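Local coordinates for putative exported protein (Bordetella pertussis Tohama I, PDB 2PFY), which binds pyroglutamic acid as an extracytoplasmic solute receptor and probably delivers it to a tripartite ATP-independent periplasmic (TRAP) transporter, at residues T44-K52 and V59-L70; N19-V27 and V229-G240. One frame throughout, in Å; residues are numbered along the deposited sequence.

Contact 1 (T44-K52 and V59-L70); sequences TLLKRPEVK and VVQIGEVLVSAL. With PCA (pyroglutamic acid), chain E.
The pyroglutamic acid pocket of this DctP-type periplasmic receptor draws two of its residues from the contact, Arg48 and Leu66, which touch each other as well as the ligand. Leu66 closes strand 62-66 of the five-stranded mixed sheet, and Arg48 leads into helix 51-57, which packs on that strand. The Arg48 chain runs out straight, with CG anti to the backbone N (chi1 175°), and bends only at chi3, passing over Ala69 CB before it meets Leu66. There Leu66 CD2 sits over the centre of one guanidinium face, 3.7 Å above its plane, while the ligand carboxylate lies at the edge. Two bonds grip a single carboxylate oxygen: Arg48 NH1 to PCA O is 3.1 Å and Arg48 NH2 to PCA O is 3.0 Å. Both are bent, the second to 148°. The third nitrogen, NE, pairs with Glu9, and NH1 also bonds to the carbonyl of Tyr145, so bonds from several directions limit rotation of the group. The same Glu9 carboxylate accepts from the backbone N of Leu66, tying strand end and arginine to one second-shell residue. Leu66 turns its other methyl to the ligand, with CD1 4.0 Å from PCA CB. Behind the pocket the packing is aliphatic. Val51 and Val65 lie alongside each other, pointing opposite ways, Val51 CG1 lying 3.7 Å from Val65 CB, and Leu46 meets Val60 tip to tip through CD1 and CG2. Just before the strand begins, Leu45 CD2 rests 3.7 Å from Val60 CG1.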
loop_
_atom_site.group_PDB
_atom_site.type_symbol
_atom_site.label_atom_id
_atom_site.label_comp_id
_atom_site.label_asym_id
_atom_site.label_seq_id
_atom_site.Cartn_x
_atom_site.Cartn_y
_atom_site.Cartn_z
ATOM N N THR A 44 15.405 0.816 -4.542
ATOM C CA THR A 44 16.658 0.947 -5.302
ATOM C C THR A 44 16.993 -0.309 -6.108
ATOM O O THR A 44 17.755 -0.231 -7.068
ATOM C CB THR A 44 17.848 1.332 -4.389
ATOM O OG1 THR A 44 17.967 0.364 -3.345
ATOM C CG2 THR A 44 17.555 2.662 -3.738
ATOM N N LEU A 45 16.454 -1.458 -5.699
ATOM C CA LEU A 45 16.718 -2.719 -6.370
ATOM C C LEU A 45 15.631 -2.975 -7.423
ATOM O O LEU A 45 15.912 -3.203 -8.585
ATOM C CB LEU A 45 16.731 -3.847 -5.314
ATOM C CG LEU A 45 17.346 -5.198 -5.537
ATOM C CD1 LEU A 45 18.647 -5.032 -6.337
ATOM C CD2 LEU A 45 17.602 -5.849 -4.148
ATOM N N LEU A 46 14.389 -2.953 -6.998
ATOM C CA LEU A 46 13.221 -3.115 -7.858
ATOM C C LEU A 46 12.213 -2.023 -7.531
ATOM O O LEU A 46 11.959 -1.766 -6.372
ATOM C CB LEU A 46 12.527 -4.468 -7.567
ATOM C CG LEU A 46 13.311 -5.720 -8.011
ATOM C CD1 LEU A 46 12.860 -6.963 -7.297
ATOM C CD2 LEU A 46 13.150 -5.909 -9.513
ATOM N N LYS A 47 11.598 -1.437 -8.560
ATOM C CA LYS A 47 10.522 -0.463 -8.384
ATOM C C LYS A 47 9.209 -1.218 -8.190
ATOM O O LYS A 47 9.095 -2.396 -8.563
ATOM C CB LYS A 47 10.446 0.432 -9.627
ATOM C CG LYS A 47 11.733 1.271 -9.795
ATOM C CD LYS A 47 11.694 2.121 -11.035
ATOM C CE LYS A 47 12.956 3.054 -11.067
ATOM N NZ LYS A 47 14.199 2.284 -11.328
ATOM N N ARG A 48 8.218 -0.541 -7.634
ATOM C CA ARG A 48 6.933 -1.151 -7.322
ATOM C C ARG A 48 6.370 -2.077 -8.419
ATOM O O ARG A 48 5.983 -3.180 -8.100
ATOM C CB ARG A 48 5.904 -0.076 -6.952
ATOM C CG ARG A 48 4.491 -0.583 -6.724
ATOM C CD ARG A 48 3.558 0.578 -6.283
ATOM N NE ARG A 48 3.802 0.991 -4.900
ATOM C CZ ARG A 48 3.464 2.184 -4.406
ATOM N NH1 ARG A 48 2.871 3.079 -5.198
ATOM N NH2 ARG A 48 3.712 2.497 -3.131
ATOM N N PRO A 49 6.274 -1.595 -9.686
ATOM C CA PRO A 49 5.739 -2.452 -10.744
ATOM C C PRO A 49 6.630 -3.654 -11.090
ATOM O O PRO A 49 6.175 -4.529 -11.815
ATOM C CB PRO A 49 5.682 -1.519 -11.982
ATOM C CG PRO A 49 5.862 -0.167 -11.473
ATOM C CD PRO A 49 6.632 -0.255 -10.205
ATOM N N GLU A 50 7.887 -3.655 -10.626
ATOM C CA GLU A 50 8.871 -4.748 -10.919
ATOM C C GLU A 50 8.989 -5.811 -9.834
ATOM O O GLU A 50 9.626 -6.869 -10.056
ATOM C CB GLU A 50 10.292 -4.171 -11.130
ATOM C CG GLU A 50 10.399 -3.104 -12.247
ATOM C CD GLU A 50 11.717 -2.349 -12.236
ATOM O OE1 GLU A 50 12.384 -2.247 -11.187
ATOM O OE2 GLU A 50 12.076 -1.815 -13.293
ATOM N N VAL A 51 8.471 -5.519 -8.639
ATOM C CA VAL A 51 8.678 -6.406 -7.507
ATOM C C VAL A 51 8.172 -7.834 -7.757
ATOM O O VAL A 51 8.908 -8.775 -7.533
ATOM C CB VAL A 51 8.082 -5.844 -6.206
ATOM C CG1 VAL A 51 8.203 -6.923 -5.039
ATOM C CG2 VAL A 51 8.835 -4.534 -5.816
ATOM N N LYS A 52 6.914 -8.000 -8.185
ATOM C CA LYS A 52 6.367 -9.368 -8.264
ATOM C C LYS A 52 7.179 -10.229 -9.202
ATOM O O LYS A 52 7.558 -11.364 -8.872
ATOM C CB LYS A 52 4.897 -9.376 -8.693
ATOM C CG LYS A 52 4.279 -10.775 -8.535
ATOM C CD LYS A 52 3.068 -10.948 -9.436
ATOM C CE LYS A 52 3.507 -11.096 -10.847
ATOM N NZ LYS A 52 2.460 -11.869 -11.586
ATOM N N VAL A 59 15.359 -12.414 -8.864
ATOM C CA VAL A 59 16.212 -11.242 -8.713
ATOM C C VAL A 59 16.422 -11.095 -7.216
ATOM O O VAL A 59 17.524 -10.823 -6.751
ATOM C CB VAL A 59 15.489 -10.005 -9.276
ATOM C CG1 VAL A 59 16.196 -8.742 -8.904
ATOM C CG2 VAL A 59 15.378 -10.153 -10.807
ATOM N N VAL A 60 15.324 -11.276 -6.475
ATOM C CA VAL A 60 15.355 -11.342 -5.042
ATOM C C VAL A 60 14.585 -12.586 -4.648
ATOM O O VAL A 60 13.750 -13.079 -5.414
ATOM C CB VAL A 60 14.681 -10.061 -4.397
ATOM C CG1 VAL A 60 15.479 -8.803 -4.775
ATOM C CG2 VAL A 60 13.257 -9.885 -4.877
ATOM N N GLN A 61 14.833 -13.056 -3.433
ATOM C CA GLN A 61 14.073 -14.181 -2.884
ATOM C C GLN A 61 12.804 -13.759 -2.201
ATOM O O GLN A 61 11.881 -14.579 -2.018
ATOM C CB GLN A 61 14.941 -14.985 -1.913
ATOM C CG GLN A 61 16.116 -15.665 -2.567
ATOM C CD GLN A 61 17.324 -14.749 -2.625
ATOM O OE1 GLN A 61 17.247 -13.614 -2.214
ATOM N NE2 GLN A 61 18.464 -15.245 -3.179
ATOM N N ILE A 62 12.720 -12.463 -1.849
ATOM C CA ILE A 62 11.603 -11.984 -1.076
ATOM C C ILE A 62 11.496 -10.467 -1.283
ATOM O O ILE A 62 12.519 -9.766 -1.546
ATOM C CB ILE A 62 11.801 -12.389 0.427
ATOM C CG1 ILE A 62 10.523 -12.173 1.259
ATOM C CG2 ILE A 62 13.107 -11.709 1.031
ATOM C CD1 ILE A 62 10.594 -12.775 2.711
ATOM N N GLY A 63 10.289 -9.936 -1.196
ATOM C CA GLY A 63 10.170 -8.491 -1.386
ATOM C C GLY A 63 8.887 -7.940 -0.817
ATOM O O GLY A 63 7.904 -8.657 -0.658
ATOM N N GLU A 64 8.933 -6.650 -0.491
ATOM C CA GLU A 64 7.785 -5.924 -0.037
ATOM C C GLU A 64 7.232 -5.044 -1.171
ATOM O O GLU A 64 7.993 -4.422 -1.932
ATOM C CB GLU A 64 8.147 -5.106 1.231
ATOM C CG GLU A 64 6.966 -4.317 1.806
ATOM C CD GLU A 64 6.776 -2.980 1.101
ATOM O OE1 GLU A 64 7.817 -2.328 0.781
ATOM O OE2 GLU A 64 5.605 -2.599 0.847
ATOM N N VAL A 65 5.902 -5.031 -1.301
ATOM C CA VAL A 65 5.237 -4.223 -2.344
ATOM C C VAL A 65 3.782 -3.936 -1.957
ATOM O O VAL A 65 3.147 -4.694 -1.199
ATOM C CB VAL A 65 5.357 -4.890 -3.788
ATOM C CG1 VAL A 65 4.572 -6.206 -3.869
ATOM C CG2 VAL A 65 4.947 -3.937 -4.942
ATOM N N LEU A 66 3.283 -2.815 -2.475
ATOM C CA LEU A 66 1.886 -2.444 -2.386
ATOM C C LEU A 66 1.076 -3.567 -3.026
ATOM O O LEU A 66 1.323 -3.931 -4.189
ATOM C CB LEU A 66 1.673 -1.134 -3.174
ATOM C CG LEU A 66 0.276 -0.510 -3.124
ATOM C CD1 LEU A 66 0.023 0.099 -1.724
ATOM C CD2 LEU A 66 0.092 0.537 -4.240
ATOM N N VAL A 67 0.112 -4.106 -2.280
ATOM C CA VAL A 67 -0.739 -5.219 -2.757
ATOM C C VAL A 67 -1.423 -4.852 -4.083
ATOM O O VAL A 67 -1.346 -5.609 -5.086
ATOM C CB VAL A 67 -1.814 -5.625 -1.671
ATOM C CG1 VAL A 67 -2.837 -6.637 -2.248
ATOM C CG2 VAL A 67 -1.132 -6.175 -0.417
ATOM N N SER A 68 -2.038 -3.661 -4.107
ATOM C CA SER A 68 -2.756 -3.186 -5.284
ATOM C C SER A 68 -1.866 -2.902 -6.503
ATOM O O SER A 68 -2.380 -2.595 -7.582
ATOM C CB SER A 68 -3.612 -1.962 -4.916
ATOM O OG SER A 68 -2.779 -0.945 -4.372
ATOM N N ALA A 69 -0.539 -3.023 -6.363
ATOM C CA ALA A 69 0.347 -3.013 -7.538
ATOM C C ALA A 69 0.079 -4.222 -8.463
ATOM O O ALA A 69 0.445 -4.196 -9.639
ATOM C CB ALA A 69 1.826 -2.969 -7.134
ATOM N N LEU A 70 -0.544 -5.264 -7.926
ATOM C CA LEU A 70 -0.927 -6.442 -8.726
ATOM C C LEU A 70 -2.345 -6.376 -9.313
ATOM O O LEU A 70 -2.783 -7.321 -9.979
ATOM C CB LEU A 70 -0.721 -7.732 -7.922
ATOM C CG LEU A 70 0.740 -8.236 -7.724
ATOM C CD1 LEU A 70 1.643 -7.227 -7.006
ATOM C CD2 LEU A 70 0.707 -9.542 -6.951
HETATM N N PCA E . 1.864 5.588 0.288
HETATM C CA PCA E . 2.119 4.814 -0.950
HETATM C CB PCA E . 0.915 3.964 -1.271
HETATM C CG PCA E . -0.120 4.297 -0.239
HETATM C CD PCA E . 0.539 5.264 0.687
HETATM O OE PCA E . 0.022 5.698 1.711
HETATM C C PCA E . 2.420 5.751 -2.103
HETATM O O PCA E . 2.900 5.379 -3.181
HETATM O OXT PCA E . 2.176 6.935 -1.957
#

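Contact 2 (N19-V27 and V229-G240); sequences NARQFADEV and VLDAGAKAEIRG
Phe23 of helix 15-30 is a knob set into a hole on the long helix 223-257, formed by Val229, Ala232, Gly233 and Ala236. The two segments run nearly antiparallel, at 148°, with their axes 9.2 Å apart. The apolar part centres on this ring, which enters edge-on: Phe23 CE1 comes 3.6 Å from Gly233 N, and Val229 O also lies near the ring plane. Val27 CG2 covers one ring face toward the rim and also touches Ala232 CB at 3.7 Å, so that Val27, on the same helix as Phe23, packs on both the ring and the opposite helix.

Amide hydrogen bonds follow one turn away. Asn19 ND2 donates to Ala236 O over 3.0 Å at 163°, from above the carbonyl plane; Gly240 N reaches the same oxygen from the opposite face, so the helix keeps its own bond. Asn19 OD1 takes a weak bond from Arg239 NH1.

The charged part is built on Glu26, whose carboxylate stands at 90° to the Arg239 guanidinium. Arg239 NH2 and Glu26 OE1 form a salt bridge, 2.7 Å apart, though the hydrogen bond in it is strongly bent and weak; Lys235 NZ adds a second, also weak, to Glu26 OE2. The Gln22 amide lies nearly parallel to one guanidinium face and stacks on it, and Gln22 NE2 donates to Glu26 OE2, 2.9 Å away. Water 1 donates to Glu26 OE1 and to Ala232 O and accepts from Arg239 NH1.

With two cations, an amide and a water around one carboxylate, Glu26 is probably held in its charged form, while Ala232, Gly233 and Ala236 leave room on the long helix for the edge of the Phe23 ring.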
loop_
_atom_site.group_PDB
_atom_site.type_symbol
_atom_site.label_atom_id
_atom_site.label_comp_id
_atom_site.label_asym_id
_atom_site.label_seq_id
_atom_site.Cartn_x
_atom_site.Cartn_y
_atom_site.Cartn_z
ATOM N N ASN A 19 9.313 -2.091 9.673
ATOM C CA ASN A 19 8.680 -3.366 10.069
ATOM C C ASN A 19 9.313 -4.578 9.318
ATOM O O ASN A 19 9.566 -5.648 9.918
ATOM C CB ASN A 19 7.164 -3.244 9.852
ATOM C CG ASN A 19 6.380 -4.413 10.431
ATOM O OD1 ASN A 19 6.686 -4.906 11.499
ATOM N ND2 ASN A 19 5.372 -4.854 9.719
ATOM N N ALA A 20 9.614 -4.394 8.033
ATOM C CA ALA A 20 10.298 -5.409 7.247
ATOM C C ALA A 20 11.738 -5.670 7.749
ATOM O O ALA A 20 12.183 -6.823 7.805
ATOM C CB ALA A 20 10.262 -5.045 5.755
ATOM N N ARG A 21 12.454 -4.602 8.109
ATOM C CA ARG A 21 13.785 -4.714 8.737
ATOM C C ARG A 21 13.727 -5.525 10.047
ATOM O O ARG A 21 14.575 -6.438 10.295
ATOM C CB ARG A 21 14.437 -3.324 8.938
ATOM C CG ARG A 21 14.852 -2.678 7.540
ATOM C CD ARG A 21 15.767 -1.447 7.721
ATOM N NE ARG A 21 16.218 -0.926 6.425
ATOM C CZ ARG A 21 17.176 -1.483 5.681
ATOM N NH1 ARG A 21 17.795 -2.577 6.098
ATOM N NH2 ARG A 21 17.525 -0.949 4.521
ATOM N N GLN A 22 12.720 -5.246 10.866
ATOM C CA GLN A 22 12.617 -5.962 12.132
ATOM C C GLN A 22 12.283 -7.438 11.861
ATOM O O GLN A 22 12.793 -8.370 12.553
ATOM C CB GLN A 22 11.589 -5.291 13.049
ATOM C CG GLN A 22 11.454 -6.006 14.423
ATOM C CD GLN A 22 10.654 -5.219 15.447
ATOM O OE1 GLN A 22 10.410 -4.006 15.296
ATOM N NE2 GLN A 22 10.205 -5.918 16.481
ATOM N N PHE A 23 11.420 -7.654 10.873
ATOM C CA PHE A 23 11.081 -9.009 10.394
ATOM C C PHE A 23 12.342 -9.763 9.943
ATOM O O PHE A 23 12.548 -10.921 10.346
ATOM C CB PHE A 23 10.012 -8.947 9.285
ATOM C CG PHE A 23 9.997 -10.169 8.387
ATOM C CD1 PHE A 23 9.338 -11.338 8.791
ATOM C CD2 PHE A 23 10.641 -10.147 7.154
ATOM C CE1 PHE A 23 9.346 -12.493 7.967
ATOM C CE2 PHE A 23 10.672 -11.308 6.310
ATOM C CZ PHE A 23 10.006 -12.459 6.716
ATOM N N ALA A 24 13.204 -9.118 9.138
ATOM C CA ALA A 24 14.470 -9.740 8.709
ATOM C C ALA A 24 15.366 -10.091 9.931
ATOM O O ALA A 24 15.967 -11.190 10.010
ATOM C CB ALA A 24 15.231 -8.806 7.680
ATOM N N ASP A 25 15.449 -9.150 10.875
ATOM C CA ASP A 25 16.197 -9.355 12.117
ATOM C C ASP A 25 15.639 -10.507 12.941
ATOM O O ASP A 25 16.416 -11.291 13.500
ATOM C CB ASP A 25 16.203 -8.089 13.000
ATOM C CG ASP A 25 17.135 -7.023 12.483
ATOM O OD1 ASP A 25 18.061 -7.339 11.709
ATOM O OD2 ASP A 25 16.921 -5.846 12.855
ATOM N N GLU A 26 14.314 -10.588 13.036
ATOM C CA GLU A 26 13.660 -11.631 13.818
ATOM C C GLU A 26 13.826 -13.016 13.188
ATOM O O GLU A 26 13.982 -13.997 13.909
ATOM C CB GLU A 26 12.199 -11.277 14.105
ATOM C CG GLU A 26 12.143 -10.182 15.241
ATOM C CD GLU A 26 10.746 -9.669 15.585
ATOM O OE1 GLU A 26 9.718 -10.115 14.985
ATOM O OE2 GLU A 26 10.690 -8.783 16.463
ATOM N N VAL A 27 13.846 -13.089 11.854
ATOM C CA VAL A 27 14.115 -14.335 11.145
ATOM C C VAL A 27 15.541 -14.816 11.460
ATOM O O VAL A 27 15.800 -16.027 11.693
ATOM C CB VAL A 27 13.885 -14.196 9.593
ATOM C CG1 VAL A 27 14.450 -15.379 8.820
ATOM C CG2 VAL A 27 12.398 -14.072 9.261
ATOM N N VAL A 229 10.117 -18.406 9.343
ATOM C CA VAL A 229 9.774 -17.270 8.455
ATOM C C VAL A 229 8.296 -16.911 8.575
ATOM O O VAL A 229 7.905 -15.710 8.700
ATOM C CB VAL A 229 10.127 -17.578 6.982
ATOM C CG1 VAL A 229 9.544 -16.480 6.000
ATOM C CG2 VAL A 229 11.621 -17.678 6.820
ATOM N N LEU A 230 7.459 -17.941 8.524
ATOM C CA LEU A 230 6.029 -17.709 8.646
ATOM C C LEU A 230 5.642 -17.104 10.001
ATOM O O LEU A 230 4.808 -16.202 10.044
ATOM C CB LEU A 230 5.217 -18.958 8.295
ATOM C CG LEU A 230 5.337 -19.420 6.827
ATOM C CD1 LEU A 230 4.420 -20.599 6.567
ATOM C CD2 LEU A 230 4.987 -18.303 5.853
ATOM N N ASP A 231 6.281 -17.554 11.085
ATOM C CA ASP A 231 5.992 -17.065 12.430
ATOM C C ASP A 231 6.490 -15.625 12.584
ATOM O O ASP A 231 5.810 -14.756 13.174
ATOM C CB ASP A 231 6.677 -17.963 13.479
ATOM C CG ASP A 231 6.016 -19.349 13.606
ATOM O OD1 ASP A 231 4.943 -19.602 12.991
ATOM O OD2 ASP A 231 6.591 -20.198 14.323
ATOM N N ALA A 232 7.688 -15.364 12.075
ATOM C CA ALA A 232 8.190 -13.992 12.109
ATOM C C ALA A 232 7.244 -13.078 11.290
ATOM O O ALA A 232 6.967 -11.938 11.687
ATOM C CB ALA A 232 9.634 -13.915 11.641
ATOM N N GLY A 233 6.702 -13.614 10.196
ATOM C CA GLY A 233 5.731 -12.896 9.379
ATOM C C GLY A 233 4.463 -12.577 10.160
ATOM O O GLY A 233 3.954 -11.446 10.124
ATOM N N ALA A 234 3.950 -13.574 10.875
ATOM C CA ALA A 234 2.763 -13.384 11.717
ATOM C C ALA A 234 2.984 -12.224 12.715
ATOM O O ALA A 234 2.106 -11.391 12.882
ATOM C CB ALA A 234 2.410 -14.734 12.470
ATOM N N LYS A 235 4.142 -12.188 13.375
ATOM C CA LYS A 235 4.498 -11.140 14.326
ATOM C C LYS A 235 4.587 -9.783 13.620
ATOM O O LYS A 235 4.176 -8.753 14.170
ATOM C CB LYS A 235 5.850 -11.461 14.981
ATOM C CG LYS A 235 5.764 -12.416 16.223
ATOM C CD LYS A 235 7.087 -12.399 17.046
ATOM C CE LYS A 235 7.115 -11.337 18.207
ATOM N NZ LYS A 235 7.825 -9.999 17.950
ATOM N N ALA A 236 5.132 -9.790 12.405
ATOM C CA ALA A 236 5.204 -8.564 11.586
ATOM C C ALA A 236 3.826 -8.018 11.196
ATOM O O ALA A 236 3.615 -6.800 11.183
ATOM C CB ALA A 236 6.088 -8.785 10.338
ATOM N N GLU A 237 2.894 -8.908 10.887
ATOM C CA GLU A 237 1.566 -8.504 10.482
ATOM C C GLU A 237 0.869 -7.813 11.673
ATOM O O GLU A 237 0.259 -6.739 11.520
ATOM C CB GLU A 237 0.778 -9.712 9.933
ATOM C CG GLU A 237 -0.665 -9.407 9.463
ATOM C CD GLU A 237 -1.141 -10.322 8.354
ATOM O OE1 GLU A 237 -0.310 -10.777 7.524
ATOM O OE2 GLU A 237 -2.366 -10.601 8.310
ATOM N N ILE A 238 0.992 -8.417 12.852
ATOM C CA ILE A 238 0.427 -7.833 14.079
ATOM C C ILE A 238 1.085 -6.466 14.367
ATOM O O ILE A 238 0.384 -5.479 14.619
ATOM C CB ILE A 238 0.548 -8.813 15.289
ATOM C CG1 ILE A 238 -0.277 -10.088 15.024
ATOM C CG2 ILE A 238 0.143 -8.101 16.625
ATOM C CD1 ILE A 238 0.159 -11.313 15.860
ATOM N N ARG A 239 2.414 -6.421 14.324
ATOM C CA ARG A 239 3.183 -5.197 14.584
ATOM C C ARG A 239 2.756 -4.118 13.584
ATOM O O ARG A 239 2.606 -2.936 13.948
ATOM C CB ARG A 239 4.691 -5.504 14.470
ATOM C CG ARG A 239 5.644 -4.375 14.798
ATOM C CD ARG A 239 7.129 -4.747 14.412
ATOM N NE ARG A 239 7.366 -6.060 14.867
ATOM C CZ ARG A 239 7.841 -7.096 14.192
ATOM N NH1 ARG A 239 8.323 -7.056 12.940
ATOM N NH2 ARG A 239 7.872 -8.196 14.875
ATOM N N GLY A 240 2.571 -4.533 12.328
ATOM C CA GLY A 240 2.249 -3.592 11.244
ATOM C C GLY A 240 0.909 -2.914 11.472
ATOM O O GLY A 240 0.796 -1.690 11.370
HETATM O O HOH W 1 8.822 -10.145 12.588
#

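Overall arrangement
Both contacts are largely buried, yet they serve different places in the fold. Contact 1 lies deeper, its centre about 11 Å from the centre of the chain, against about 17 Å for that of contact 2, and joins a helix to a central strand of the five-stranded sheet; contact 2 pairs two helices that both touch its outer strands, 35-40 and 112-119. Polar chemistry divides accordingly: in contact 1 the segments meet through apolar packing and the arginine spends its bonds on ligand and outside residues, whereas in contact 2 the charges face one another across the helices. The two meet where Ile62 CD1 packs 3.9 Å from Phe23 CE2.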